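Local coordinates for UPF0141 protein yjdB (Campylobacter jejuni subsp. jejuni HB93-13, PDB 4TN0), which probably transfers phosphoethanolamine to periplasmic and cell-surface acceptors through a phosphothreonine intermediate in a zinc-containing, alkaline phosphatase-like domain, at residues 227-232 and 237-242; 31-36 and 252-257. All blocks are in the same frame, centred on the assembly; numbering follows the deposited sequence.

Interaction 1. Residues 227-232 and 237-242; sequences HGESLG and YLHGMP
In both His-227 and His-239 the first torsion sets CG between the backbone N and the carbonyl carbon (chi1 53° and 48°), and with these turns the two imidazoles meet across the contact. CE1 of His-227 lies over the centre of the His-239 ring, 3.3 Å from its CD2, with the planes inclined by 35°, an oblique pair. Each ring is gripped at both nitrogens, which together fix its rotation. ND1 of His-227 donates in its ring plane to O of Gly-228 (2.7 Å), which leaves NE2 to bind the zinc ion beside Asp-226 and Glu-26. ND1 of His-239 donates to OE1 of Glu-229 at 2.6 Å, on the syn lone pair, while its NE2 is hydrogen-bonded to the phosphate of the phosphothreonine at position 65. Glu-229 is thus a second-shell residue, and Tyr-161 holds its other oxygen, OE2. Farther along, Ser-230 N reaches Leu-238 O at 2.8 Å in a nearly straight bond, whereas the return bond from Leu-238 N to Ser-230 O is weak. CA of Gly-232 sits over one face of the Tyr-237 ring, a CH-pi contact 3.7 Å from the centroid. This short beta hairpin of strands 230-231 and 237-238 rests Leu-231 against helix 186-211, while Gln-250 of helix 248-251 bonds to Ser-230 OG.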
ATOM      1  N   HIS A 227       5.185   2.191  -6.012  1.00 33.38           N
ATOM      2  CA  HIS A 227       5.708   3.273  -6.881  1.00 35.50           C
ATOM      3  C   HIS A 227       4.700   3.611  -7.998  1.00 36.25           C
ATOM      4  O   HIS A 227       3.636   2.989  -8.110  1.00 36.65           O
ATOM      5  CB  HIS A 227       7.030   2.888  -7.518  1.00 29.16           C
ATOM      6  CG  HIS A 227       6.965   1.584  -8.244  1.00 34.05           C
ATOM      7  ND1 HIS A 227       6.309   1.445  -9.449  1.00 32.91           N
ATOM      8  CD2 HIS A 227       7.438   0.353  -7.924  1.00 32.35           C
ATOM      9  CE1 HIS A 227       6.380   0.182  -9.839  1.00 35.73           C
ATOM     10  NE2 HIS A 227       7.065  -0.498  -8.936  1.00 32.87           N
ATOM     11  N   GLY A 228       5.023   4.604  -8.809  1.00 30.87           N
ATOM     12  CA  GLY A 228       4.137   4.996  -9.884  1.00 29.40           C
ATOM     13  C   GLY A 228       4.438   4.241 -11.156  1.00 30.71           C
ATOM     14  O   GLY A 228       4.930   3.120 -11.124  1.00 33.59           O
ATOM     15  N   GLU A 229       4.117   4.852 -12.283  1.00 32.15           N
ATOM     16  CA  GLU A 229       4.279   4.225 -13.599  1.00 30.78           C
ATOM     17  C   GLU A 229       4.245   5.286 -14.684  1.00 29.05           C
ATOM     18  O   GLU A 229       3.489   6.250 -14.581  1.00 30.50           O
ATOM     19  CB  GLU A 229       3.181   3.197 -13.865  1.00 29.34           C
ATOM     20  CG  GLU A 229       3.350   2.395 -15.159  1.00 29.99           C
ATOM     21  CD  GLU A 229       4.268   1.194 -14.993  1.00 33.14           C
ATOM     22  OE1 GLU A 229       5.202   1.238 -14.132  1.00 28.94           O
ATOM     23  OE2 GLU A 229       4.050   0.207 -15.742  1.00 31.04           O
ATOM     24  N   SER A 230       5.075   5.121 -15.707  1.00 29.37           N
ATOM     25  CA  SER A 230       5.000   5.961 -16.909  1.00 34.19           C
ATOM     26  C   SER A 230       4.148   5.286 -18.004  1.00 33.77           C
ATOM     27  O   SER A 230       4.213   4.073 -18.174  1.00 29.22           O
ATOM     28  CB  SER A 230       6.400   6.271 -17.443  1.00 25.05           C
ATOM     29  OG  SER A 230       6.996   7.277 -16.660  1.00 32.67           O
ATOM     30  N   LEU A 231       3.405   6.085 -18.772  1.00 33.74           N
ATOM     31  CA  LEU A 231       2.492   5.556 -19.779  1.00 30.29           C
ATOM     32  C   LEU A 231       2.736   6.197 -21.158  1.00 33.26           C
ATOM     33  O   LEU A 231       1.792   6.544 -21.869  1.00 29.95           O
ATOM     34  CB  LEU A 231       1.048   5.788 -19.332  1.00 29.66           C
ATOM     35  CG  LEU A 231       0.638   5.099 -18.019  1.00 31.89           C
ATOM     36  CD1 LEU A 231      -0.691   5.614 -17.567  1.00 35.76           C
ATOM     37  CD2 LEU A 231       0.580   3.607 -18.126  1.00 24.94           C
ATOM     38  N   GLY A 232       4.007   6.374 -21.522  1.00 34.45           N
ATOM     39  CA  GLY A 232       4.356   6.923 -22.824  1.00 31.10           C
ATOM     40  C   GLY A 232       4.641   8.417 -22.831  1.00 34.60           C
ATOM     41  O   GLY A 232       5.140   8.956 -23.817  1.00 35.14           O
ATOM     42  N   TYR A 237       8.137   4.469 -20.720  1.00 29.36           N
ATOM     43  CA  TYR A 237       7.196   3.427 -20.276  1.00 27.39           C
ATOM     44  C   TYR A 237       7.667   2.730 -19.013  1.00 31.42           C
ATOM     45  O   TYR A 237       8.859   2.791 -18.649  1.00 29.80           O
ATOM     46  CB  TYR A 237       6.973   2.379 -21.376  1.00 32.35           C
ATOM     47  CG  TYR A 237       6.291   2.962 -22.573  1.00 27.67           C
ATOM     48  CD1 TYR A 237       4.910   2.936 -22.670  1.00 26.23           C
ATOM     49  CD2 TYR A 237       7.020   3.595 -23.576  1.00 27.69           C
ATOM     50  CE1 TYR A 237       4.253   3.479 -23.755  1.00 34.64           C
ATOM     51  CE2 TYR A 237       6.364   4.163 -24.684  1.00 30.54           C
ATOM     52  CZ  TYR A 237       4.980   4.102 -24.760  1.00 32.00           C
ATOM     53  OH  TYR A 237       4.305   4.648 -25.825  1.00 35.07           O
ATOM     54  N   LEU A 238       6.718   2.053 -18.362  1.00 30.35           N
ATOM     55  CA  LEU A 238       6.979   1.242 -17.184  1.00 24.61           C
ATOM     56  C   LEU A 238       7.585   2.098 -16.051  1.00 29.51           C
ATOM     57  O   LEU A 238       7.143   3.228 -15.795  1.00 27.72           O
ATOM     58  CB  LEU A 238       7.883   0.064 -17.552  1.00 24.23           C
ATOM     59  CG  LEU A 238       7.237  -0.712 -18.733  1.00 26.88           C
ATOM     60  CD1 LEU A 238       8.199  -1.724 -19.315  1.00 25.26           C
ATOM     61  CD2 LEU A 238       5.870  -1.359 -18.477  1.00 28.55           C
ATOM     62  N   HIS A 239       8.534   1.563 -15.302  1.00 29.70           N
ATOM     63  CA  HIS A 239       9.052   2.358 -14.204  1.00 24.00           C
ATOM     64  C   HIS A 239      10.527   2.123 -14.010  1.00 25.23           C
ATOM     65  O   HIS A 239      11.234   1.817 -14.963  1.00 25.14           O
ATOM     66  CB  HIS A 239       8.290   2.060 -12.914  1.00 25.07           C
ATOM     67  CG  HIS A 239       8.134   0.597 -12.627  1.00 32.41           C
ATOM     68  ND1 HIS A 239       7.098  -0.160 -13.141  1.00 25.50           N
ATOM     69  CD2 HIS A 239       8.884  -0.248 -11.873  1.00 28.81           C
ATOM     70  CE1 HIS A 239       7.217  -1.405 -12.714  1.00 25.99           C
ATOM     71  NE2 HIS A 239       8.289  -1.486 -11.945  1.00 30.53           N
ATOM     72  N   GLY A 240      10.992   2.287 -12.776  1.00 24.45           N
ATOM     73  CA  GLY A 240      12.371   2.015 -12.455  1.00 25.76           C
ATOM     74  C   GLY A 240      13.393   3.034 -12.943  1.00 28.63           C
ATOM     75  O   GLY A 240      14.586   2.730 -12.943  1.00 26.91           O
ATOM     76  N   MET A 241      12.950   4.218 -13.370  1.00 26.19           N
ATOM     77  CA  MET A 241      13.894   5.281 -13.770  1.00 30.86           C
ATOM     78  C   MET A 241      14.632   5.788 -12.510  1.00 30.12           C
ATOM     79  O   MET A 241      14.028   5.889 -11.441  1.00 27.74           O
ATOM     80  CB  MET A 241      13.144   6.421 -14.482  1.00 28.64           C
ATOM     81  CG  MET A 241      14.030   7.571 -14.978  1.00 39.90           C
ATOM     82  SD  MET A 241      13.210   8.815 -16.021  1.00 37.42           S
ATOM     83  CE  MET A 241      13.031   7.934 -17.570  1.00 36.64           C
ATOM     84  N   PRO A 242      15.941   6.080 -12.609  1.00 31.81           N
ATOM     85  CA  PRO A 242      16.630   6.533 -11.373  1.00 27.89           C
ATOM     86  C   PRO A 242      15.882   7.676 -10.660  1.00 25.64           C
ATOM     87  O   PRO A 242      15.415   8.622 -11.294  1.00 30.94           O
ATOM     88  CB  PRO A 242      18.001   6.972 -11.875  1.00 25.43           C
ATOM     89  CG  PRO A 242      18.233   6.051 -13.113  1.00 28.84           C
ATOM     90  CD  PRO A 242      16.862   5.913 -13.748  1.00 25.31           C
TER

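Interaction 2. Residues 31-36 and 252-257; sequences ANYSLG and HIPAIF
Tyr-33 lays one face of its ring on the pyrrolidine of Pro-254, and this is the tight part of the contact. CB of the proline stands over the ring centre, 3.5 Å from the centroid and only 11° off the normal, a well-centred CH-pi interaction. CG of Pro-254 is displaced toward the phenol end, 3.4 Å from CZ of Tyr-33, so two carbons of the puckered ring share the aromatic face. With CG of the tyrosine anti to its carbonyl carbon (chi1 -85°), the ring extends from the loop toward the strand, and its hydroxyl goes on to hydrogen-bond with that of Tyr-223. The strand concerned, 252-259, belongs to the mixed central sheet of the alkaline phosphatase-like fold, where it runs antiparallel to its neighbours 218-224 and 53-59. Because side chains alternate along a strand, Pro-254 and Ile-256, two residues apart, face the loop together, while Ile-253 and Ala-255 point away from it. Packing is looser around Ile-256. Its CD1 comes to the edge of the Tyr-33 ring, 4.1 Å from CE2, and lies 3.8 Å from CD1 of Leu-35, whose side chain crosses that of the isoleucine at about a right angle. The first two partners, Tyr-33 and Pro-254, are buried, but Leu-35 is partly exposed and brings a single methyl to Ile-256. Phe-54 of strand 53-59 touches both Leu-35 and Pro-254, and Leu-197 of helix 186-211 packs against Tyr-33.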
ATOM      1  N   ALA A  31      -1.477  10.411  -9.759  1.00 43.37           N
ATOM      2  CA  ALA A  31      -2.029  11.322 -10.769  1.00 36.20           C
ATOM      3  C   ALA A  31      -3.312  10.795 -11.416  1.00 42.22           C
ATOM      4  O   ALA A  31      -4.019  11.537 -12.094  1.00 45.97           O
ATOM      5  CB  ALA A  31      -0.986  11.614 -11.850  1.00 32.70           C
ATOM      6  N   ASN A  32      -3.589   9.506 -11.258  1.00 42.45           N
ATOM      7  CA  ASN A  32      -4.782   8.921 -11.878  1.00 45.03           C
ATOM      8  C   ASN A  32      -5.812   8.501 -10.834  1.00 45.20           C
ATOM      9  O   ASN A  32      -6.623   7.616 -11.060  1.00 44.80           O
ATOM     10  CB  ASN A  32      -4.420   7.732 -12.760  1.00 39.80           C
ATOM     11  CG  ASN A  32      -3.744   8.146 -14.052  1.00 39.15           C
ATOM     12  OD1 ASN A  32      -2.783   8.912 -14.053  1.00 43.70           O
ATOM     13  ND2 ASN A  32      -4.244   7.636 -15.159  1.00 36.08           N
ATOM     14  N   TYR A  33      -5.738   9.122  -9.667  1.00 47.75           N
ATOM     15  CA  TYR A  33      -6.722   8.911  -8.619  1.00 47.55           C
ATOM     16  C   TYR A  33      -7.749  10.052  -8.639  1.00 52.02           C
ATOM     17  O   TYR A  33      -7.393  11.235  -8.608  1.00 48.09           O
ATOM     18  CB  TYR A  33      -6.021   8.767  -7.257  1.00 42.22           C
ATOM     19  CG  TYR A  33      -5.587   7.338  -7.027  1.00 41.75           C
ATOM     20  CD1 TYR A  33      -4.616   6.752  -7.833  1.00 37.18           C
ATOM     21  CD2 TYR A  33      -6.183   6.554  -6.030  1.00 43.45           C
ATOM     22  CE1 TYR A  33      -4.239   5.428  -7.658  1.00 37.32           C
ATOM     23  CE2 TYR A  33      -5.809   5.225  -5.837  1.00 35.75           C
ATOM     24  CZ  TYR A  33      -4.841   4.668  -6.668  1.00 39.31           C
ATOM     25  OH  TYR A  33      -4.453   3.363  -6.505  1.00 41.09           O
ATOM     26  N   SER A  34      -9.018   9.696  -8.816  1.00 49.60           N
ATOM     27  CA  SER A  34     -10.077  10.701  -8.817  1.00 53.38           C
ATOM     28  C   SER A  34     -10.296  11.271  -7.405  1.00 55.31           C
ATOM     29  O   SER A  34     -10.778  12.392  -7.251  1.00 58.87           O
ATOM     30  CB  SER A  34     -11.373  10.123  -9.395  1.00 52.26           C
ATOM     31  OG  SER A  34     -11.753   8.922  -8.734  1.00 56.26           O
ATOM     32  N   LEU A  35      -9.923  10.499  -6.383  1.00 50.39           N
ATOM     33  CA  LEU A  35      -9.894  10.971  -4.991  1.00 50.98           C
ATOM     34  C   LEU A  35      -9.009  12.200  -4.843  1.00 54.46           C
ATOM     35  O   LEU A  35      -9.142  12.969  -3.887  1.00 62.05           O
ATOM     36  CB  LEU A  35      -9.404   9.856  -4.049  1.00 48.25           C
ATOM     37  CG  LEU A  35     -10.437   8.818  -3.578  1.00 48.43           C
ATOM     38  CD1 LEU A  35      -9.780   7.531  -3.063  1.00 38.80           C
ATOM     39  CD2 LEU A  35     -11.380   9.383  -2.527  1.00 51.08           C
ATOM     40  N   GLY A  36      -8.080  12.366  -5.778  1.00 51.75           N
ATOM     41  CA  GLY A  36      -7.141  13.470  -5.730  1.00 52.94           C
ATOM     42  C   GLY A  36      -7.364  14.474  -6.840  1.00 56.55           C
ATOM     43  O   GLY A  36      -6.546  15.367  -7.039  1.00 60.24           O
ATOM     44  N   HIS A 252       5.179   9.774  -7.253  1.00 36.21           N
ATOM     45  CA  HIS A 252       3.981  10.293  -6.591  1.00 39.04           C
ATOM     46  C   HIS A 252       2.887   9.216  -6.579  1.00 43.12           C
ATOM     47  O   HIS A 252       2.275   8.916  -7.621  1.00 40.09           O
ATOM     48  CB  HIS A 252       3.509  11.570  -7.309  1.00 38.21           C
ATOM     49  CG  HIS A 252       2.367  12.275  -6.643  1.00 45.07           C
ATOM     50  ND1 HIS A 252       1.959  11.996  -5.353  1.00 43.00           N
ATOM     51  CD2 HIS A 252       1.541  13.250  -7.099  1.00 42.89           C
ATOM     52  CE1 HIS A 252       0.933  12.771  -5.042  1.00 43.97           C
ATOM     53  NE2 HIS A 252       0.660  13.541  -6.084  1.00 44.44           N
ATOM     54  N   ILE A 253       2.655   8.643  -5.397  1.00 41.05           N
ATOM     55  CA  ILE A 253       1.770   7.491  -5.230  1.00 41.22           C
ATOM     56  C   ILE A 253       0.531   7.839  -4.426  1.00 44.93           C
ATOM     57  O   ILE A 253       0.537   8.796  -3.648  1.00 47.76           O
ATOM     58  CB  ILE A 253       2.485   6.317  -4.497  1.00 40.17           C
ATOM     59  CG1 ILE A 253       3.231   6.852  -3.264  1.00 36.88           C
ATOM     60  CG2 ILE A 253       3.423   5.575  -5.426  1.00 38.58           C
ATOM     61  CD1 ILE A 253       3.771   5.782  -2.351  1.00 37.79           C
ATOM     62  N   PRO A 254      -0.522   7.023  -4.567  1.00 45.35           N
ATOM     63  CA  PRO A 254      -1.690   7.164  -3.705  1.00 46.33           C
ATOM     64  C   PRO A 254      -1.440   6.575  -2.318  1.00 47.04           C
ATOM     65  O   PRO A 254      -0.706   5.594  -2.161  1.00 40.51           O
ATOM     66  CB  PRO A 254      -2.750   6.349  -4.442  1.00 43.43           C
ATOM     67  CG  PRO A 254      -1.954   5.253  -5.049  1.00 41.22           C
ATOM     68  CD  PRO A 254      -0.727   5.953  -5.560  1.00 43.28           C
ATOM     69  N   ALA A 255      -2.059   7.183  -1.317  1.00 48.53           N
ATOM     70  CA  ALA A 255      -2.167   6.562  -0.015  1.00 49.47           C
ATOM     71  C   ALA A 255      -3.583   6.811   0.471  1.00 52.04           C
ATOM     72  O   ALA A 255      -4.113   7.926   0.336  1.00 51.19           O
ATOM     73  CB  ALA A 255      -1.130   7.110   0.954  1.00 46.06           C
ATOM     74  N   ILE A 256      -4.205   5.748   0.973  1.00 49.01           N
ATOM     75  CA  ILE A 256      -5.603   5.774   1.391  1.00 52.99           C
ATOM     76  C   ILE A 256      -5.768   5.168   2.785  1.00 51.75           C
ATOM     77  O   ILE A 256      -5.280   4.062   3.046  1.00 49.44           O
ATOM     78  CB  ILE A 256      -6.495   4.999   0.400  1.00 49.93           C
ATOM     79  CG1 ILE A 256      -6.635   5.760  -0.918  1.00 45.79           C
ATOM     80  CG2 ILE A 256      -7.871   4.708   0.997  1.00 49.00           C
ATOM     81  CD1 ILE A 256      -7.283   4.904  -2.033  1.00 39.85           C
ATOM     82  N   PHE A 257      -6.480   5.873   3.663  1.00 50.80           N
ATOM     83  CA  PHE A 257      -6.744   5.353   5.009  1.00 55.60           C
ATOM     84  C   PHE A 257      -8.222   5.303   5.340  1.00 55.05           C
ATOM     85  O   PHE A 257      -8.994   6.203   4.992  1.00 58.62           O
ATOM     86  CB  PHE A 257      -6.035   6.189   6.084  1.00 55.79           C
ATOM     87  CG  PHE A 257      -6.324   5.728   7.498  1.00 59.41           C
ATOM     88  CD1 PHE A 257      -5.738   4.574   8.002  1.00 56.79           C
ATOM     89  CD2 PHE A 257      -7.188   6.443   8.316  1.00 61.22           C
ATOM     90  CE1 PHE A 257      -6.007   4.147   9.285  1.00 59.08           C
ATOM     91  CE2 PHE A 257      -7.457   6.017   9.604  1.00 60.30           C
ATOM     92  CZ  PHE A 257      -6.865   4.871  10.088  1.00 62.29           C
TER

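Overall arrangement
The two contacts show how an alkaline phosphatase-like domain joins a polar metal site to an apolar interior. Their centres lie 16 Å apart, yet they touch directly: CG2 of Ile-253 packs 3.5 Å from the carbonyl C of His-227. One strand thus meets interaction 2 with Pro-254 and interaction 1 with the residue before it. Interaction 1 reaches the zinc ion itself, with the His-227 side chain about 2 Å away, whereas the Pro-254 side chain of interaction 2 is about 12 Å from the metal. Along the sequence, the hairpin falls between the two partners of interaction 2, and helix 186-211 borders both contacts.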